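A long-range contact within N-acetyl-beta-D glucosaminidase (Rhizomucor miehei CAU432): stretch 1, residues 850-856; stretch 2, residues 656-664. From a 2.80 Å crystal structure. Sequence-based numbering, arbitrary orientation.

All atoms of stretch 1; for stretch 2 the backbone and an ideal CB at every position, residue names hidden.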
# COMPACT_ATOMS: atom_id res chain seq x y z
N TRP A 850 -5.51 -27.20 -35.40
CA TRP A 850 -6.64 -27.37 -34.51
C TRP A 850 -7.29 -26.03 -34.18
O TRP A 850 -8.50 -25.88 -34.28
CB TRP A 850 -6.18 -28.07 -33.22
CG TRP A 850 -7.26 -28.23 -32.22
CD1 TRP A 850 -8.44 -28.87 -32.40
CD2 TRP A 850 -7.26 -27.73 -30.88
NE1 TRP A 850 -9.19 -28.80 -31.25
CE2 TRP A 850 -8.49 -28.10 -30.30
CE3 TRP A 850 -6.35 -26.99 -30.12
CZ2 TRP A 850 -8.83 -27.78 -28.99
CZ3 TRP A 850 -6.69 -26.67 -28.81
CH2 TRP A 850 -7.92 -27.06 -28.26
N ARG A 851 -6.46 -25.08 -33.75
CA ARG A 851 -6.90 -23.73 -33.46
C ARG A 851 -5.77 -22.76 -33.80
O ARG A 851 -4.59 -23.14 -33.74
CB ARG A 851 -7.28 -23.59 -31.98
CG ARG A 851 -8.43 -24.47 -31.51
CD ARG A 851 -9.77 -23.96 -32.01
NE ARG A 851 -10.87 -24.88 -31.70
CZ ARG A 851 -11.41 -25.05 -30.49
NH1 ARG A 851 -10.96 -24.37 -29.44
NH2 ARG A 851 -12.40 -25.91 -30.31
N SER A 852 -6.12 -21.52 -34.13
CA SER A 852 -5.12 -20.50 -34.47
C SER A 852 -5.20 -19.28 -33.55
O SER A 852 -6.27 -18.96 -33.03
CB SER A 852 -5.28 -20.06 -35.93
OG SER A 852 -5.25 -21.18 -36.81
N TYR A 853 -4.06 -18.63 -33.34
CA TYR A 853 -3.98 -17.43 -32.50
C TYR A 853 -3.15 -16.35 -33.16
O TYR A 853 -2.25 -16.65 -33.95
CB TYR A 853 -3.35 -17.76 -31.14
CG TYR A 853 -3.84 -19.05 -30.51
CD1 TYR A 853 -3.22 -20.26 -30.80
CD2 TYR A 853 -4.91 -19.06 -29.63
CE1 TYR A 853 -3.65 -21.44 -30.23
CE2 TYR A 853 -5.35 -20.25 -29.05
CZ TYR A 853 -4.71 -21.43 -29.36
OH TYR A 853 -5.13 -22.62 -28.81
N ARG A 854 -3.43 -15.10 -32.84
CA ARG A 854 -2.59 -13.99 -33.26
C ARG A 854 -1.88 -13.42 -32.05
O ARG A 854 -2.53 -12.96 -31.10
CB ARG A 854 -3.42 -12.89 -33.92
CG ARG A 854 -2.60 -11.70 -34.40
CD ARG A 854 -3.50 -10.60 -34.96
NE ARG A 854 -4.41 -11.12 -35.98
CZ ARG A 854 -4.05 -11.40 -37.23
NH1 ARG A 854 -2.80 -11.21 -37.65
NH2 ARG A 854 -4.96 -11.88 -38.08
N LEU A 855 -0.55 -13.45 -32.07
CA LEU A 855 0.23 -12.95 -30.95
C LEU A 855 0.12 -11.43 -30.88
O LEU A 855 -0.20 -10.77 -31.87
CB LEU A 855 1.70 -13.35 -31.08
CG LEU A 855 2.00 -14.85 -31.19
CD1 LEU A 855 3.49 -15.09 -31.00
CD2 LEU A 855 1.18 -15.66 -30.19
N GLY A 856 0.37 -10.90 -29.69
CA GLY A 856 0.41 -9.46 -29.45
C GLY A 856 1.47 -9.18 -28.41
O GLY A 856 1.69 -10.00 -27.52
N UNK A 656 -3.43 -20.30 -20.69
CA UNK A 656 -4.69 -20.61 -21.36
C UNK A 656 -4.51 -20.48 -22.87
O UNK A 656 -4.87 -21.38 -23.62
CB UNK A 656 -5.81 -19.69 -20.87
N UNK A 657 -3.95 -19.35 -23.30
CA UNK A 657 -3.69 -19.06 -24.72
C UNK A 657 -2.30 -18.42 -24.88
O UNK A 657 -1.86 -17.68 -24.00
CB UNK A 657 -4.77 -18.14 -25.29
N UNK A 658 -1.61 -18.71 -26.00
CA UNK A 658 -0.31 -18.10 -26.29
C UNK A 658 -0.45 -16.72 -26.91
O UNK A 658 0.49 -15.93 -26.87
CB UNK A 658 0.50 -19.00 -27.22
N UNK A 659 -1.60 -16.45 -27.51
CA UNK A 659 -1.93 -15.15 -28.07
C UNK A 659 -3.44 -15.03 -28.00
O UNK A 659 -4.05 -15.57 -27.08
CB UNK A 659 -1.41 -14.99 -29.50
N UNK A 660 -4.04 -14.35 -28.96
CA UNK A 660 -5.48 -14.17 -28.95
C UNK A 660 -6.11 -15.11 -29.97
O UNK A 660 -5.78 -15.06 -31.15
CB UNK A 660 -5.85 -12.72 -29.24
N UNK A 661 -7.03 -15.98 -29.52
CA UNK A 661 -7.74 -16.87 -30.43
C UNK A 661 -8.26 -16.14 -31.67
O UNK A 661 -8.56 -14.95 -31.60
CB UNK A 661 -8.90 -17.54 -29.70
N UNK A 662 -8.34 -16.86 -32.78
CA UNK A 662 -8.73 -16.28 -34.07
C UNK A 662 -9.96 -16.93 -34.72
O UNK A 662 -10.51 -16.38 -35.67
CB UNK A 662 -7.55 -16.38 -35.04
N UNK A 663 -10.40 -18.07 -34.20
CA UNK A 663 -11.37 -18.90 -34.91
C UNK A 663 -12.84 -18.60 -34.58
O UNK A 663 -13.73 -19.31 -35.04
CB UNK A 663 -11.08 -20.37 -34.60
N UNK A 664 -13.10 -17.56 -33.79
CA UNK A 664 -14.47 -17.11 -33.59
C UNK A 664 -14.52 -15.58 -33.54
O UNK A 664 -13.50 -14.92 -33.35
CB UNK A 664 -15.05 -17.71 -32.31

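The strand of stretch 1 and the segment 656-664 meet in a short antiparallel pairing, and its geometry constrains some positions far more than others.

Position 656 has nothing of stretch 1 near its ideal CB, so the visible atoms leave it undetermined; the deposited residue, F656, makes no contact here. At 657 the CA-to-CB bond runs sideways and the ideal CB lies 4.4 Å from Y853 CE2. An apolar side chain, aliphatic or aromatic, would suit the neighbourhood of that ring. The residue is F657, whose CD1 comes to 3.8 Å from Y853 CE2.

Position 658 points toward stretch 1, with its ideal CB 4.5 Å from L855 CD2 and 5.3 Å from Y853 CD1. A compact apolar residue would fit against this surface, and the phi of -82° also admits proline. P658 is found, and its ring lies over one face of Y853: CD sits 3.7 Å from the centroid of the Y853 ring, almost exactly on the ring normal, a CH-pi contact, while CG is 3.7 Å from Y853 CD1. The backbone contributes as well, P658 O lying 3.4 Å from L855 CD2.

Position 659 is the most restrictive. An ideal CB would stand 2.8 Å from both L855 CD2 and R854 O, a clash with each, and phi/psi of -152/-147 is a conformation that glycine adopts most readily. Glycine is the clear expectation, and G659 lets the chains close to a CA-CA distance of 4.2 Å between G659 and L855.

At 660 the backbone is extended and forms a hydrogen-bonded pair with R854: the N at 660 donates to R854 O (3.0 Å), and R854 N donates to the O at 660 (2.9 Å). That same O also receives a CA-H...O contact from Y853 CA at 3.3 Å. Proline is excluded by the donating N, but the side chain, on the same sheet face as that of R854, could be any of several strand formers; beta-branched residues are natural candidates. V660 occupies it.

Position 661 pairs with Y853 without hydrogen bonds, and its CA-to-CB bond points away. Its phi of -46° and the lack of any demand on its N by stretch 1 make proline possible among many others. P661 is present, its CD 4.1 Å from Y853 CD2.

At 662 the N donates to S852 O (3.0 Å), and CA-to-CB points toward stretch 1, the ideal CB at 662 lying 3.5 Å from S852 O. A small or polar side chain would suit, with an acid favoured by the arginine nearby. D662 places OD1 4.2 Å from R854 NH2, opposite charges beyond salt-bridge range.

Position 663 points toward stretch 1, where S852 N is a strand donor calling for an acceptor; Asp, Asn or a longer acceptor could serve. D663 accepts from S852 N through OD2 at 2.8 Å. A water donates to D663 OD2 (2.8 Å) and S852 O (3.2 Å), adding a second link.

Position 664 is out of reach and open to many residues; D664 caps the helix that follows.

Stretch 2 656-664: FFPGVPDDD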
# COMPACT_ATOMS: atom_id res chain seq x y z
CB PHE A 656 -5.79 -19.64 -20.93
CG PHE A 656 -6.08 -19.66 -19.46
CD1 PHE A 656 -6.81 -20.69 -18.90
CD2 PHE A 656 -5.66 -18.62 -18.65
CE1 PHE A 656 -7.10 -20.70 -17.55
CE2 PHE A 656 -5.95 -18.61 -17.30
CZ PHE A 656 -6.67 -19.66 -16.74
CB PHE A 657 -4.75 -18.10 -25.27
CG PHE A 657 -6.17 -18.54 -25.04
CD1 PHE A 657 -6.63 -19.76 -25.51
CD2 PHE A 657 -7.07 -17.71 -24.37
CE1 PHE A 657 -7.95 -20.16 -25.30
CE2 PHE A 657 -8.39 -18.10 -24.16
CZ PHE A 657 -8.83 -19.32 -24.63
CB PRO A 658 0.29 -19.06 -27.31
CG PRO A 658 -0.89 -19.55 -28.06
CD PRO A 658 -2.00 -19.66 -27.06
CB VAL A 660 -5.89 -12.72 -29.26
CG1 VAL A 660 -7.40 -12.56 -29.16
CG2 VAL A 660 -5.17 -11.75 -28.33
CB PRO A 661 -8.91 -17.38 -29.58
CG PRO A 661 -8.41 -17.32 -28.18
CD PRO A 661 -7.40 -16.22 -28.11
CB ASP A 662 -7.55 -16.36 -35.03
CG ASP A 662 -7.74 -15.51 -36.25
OD1 ASP A 662 -7.80 -14.27 -36.11
OD2 ASP A 662 -7.83 -16.08 -37.35
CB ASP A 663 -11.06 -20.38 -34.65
CG ASP A 663 -9.61 -20.74 -34.98
OD1 ASP A 663 -9.15 -20.41 -36.09
OD2 ASP A 663 -8.93 -21.33 -34.11
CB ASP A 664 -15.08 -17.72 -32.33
CG ASP A 664 -14.57 -17.09 -31.05
OD1 ASP A 664 -13.37 -17.30 -30.74
OD2 ASP A 664 -15.35 -16.41 -30.36
O HOH W 1 -9.15 -19.64 -31.92
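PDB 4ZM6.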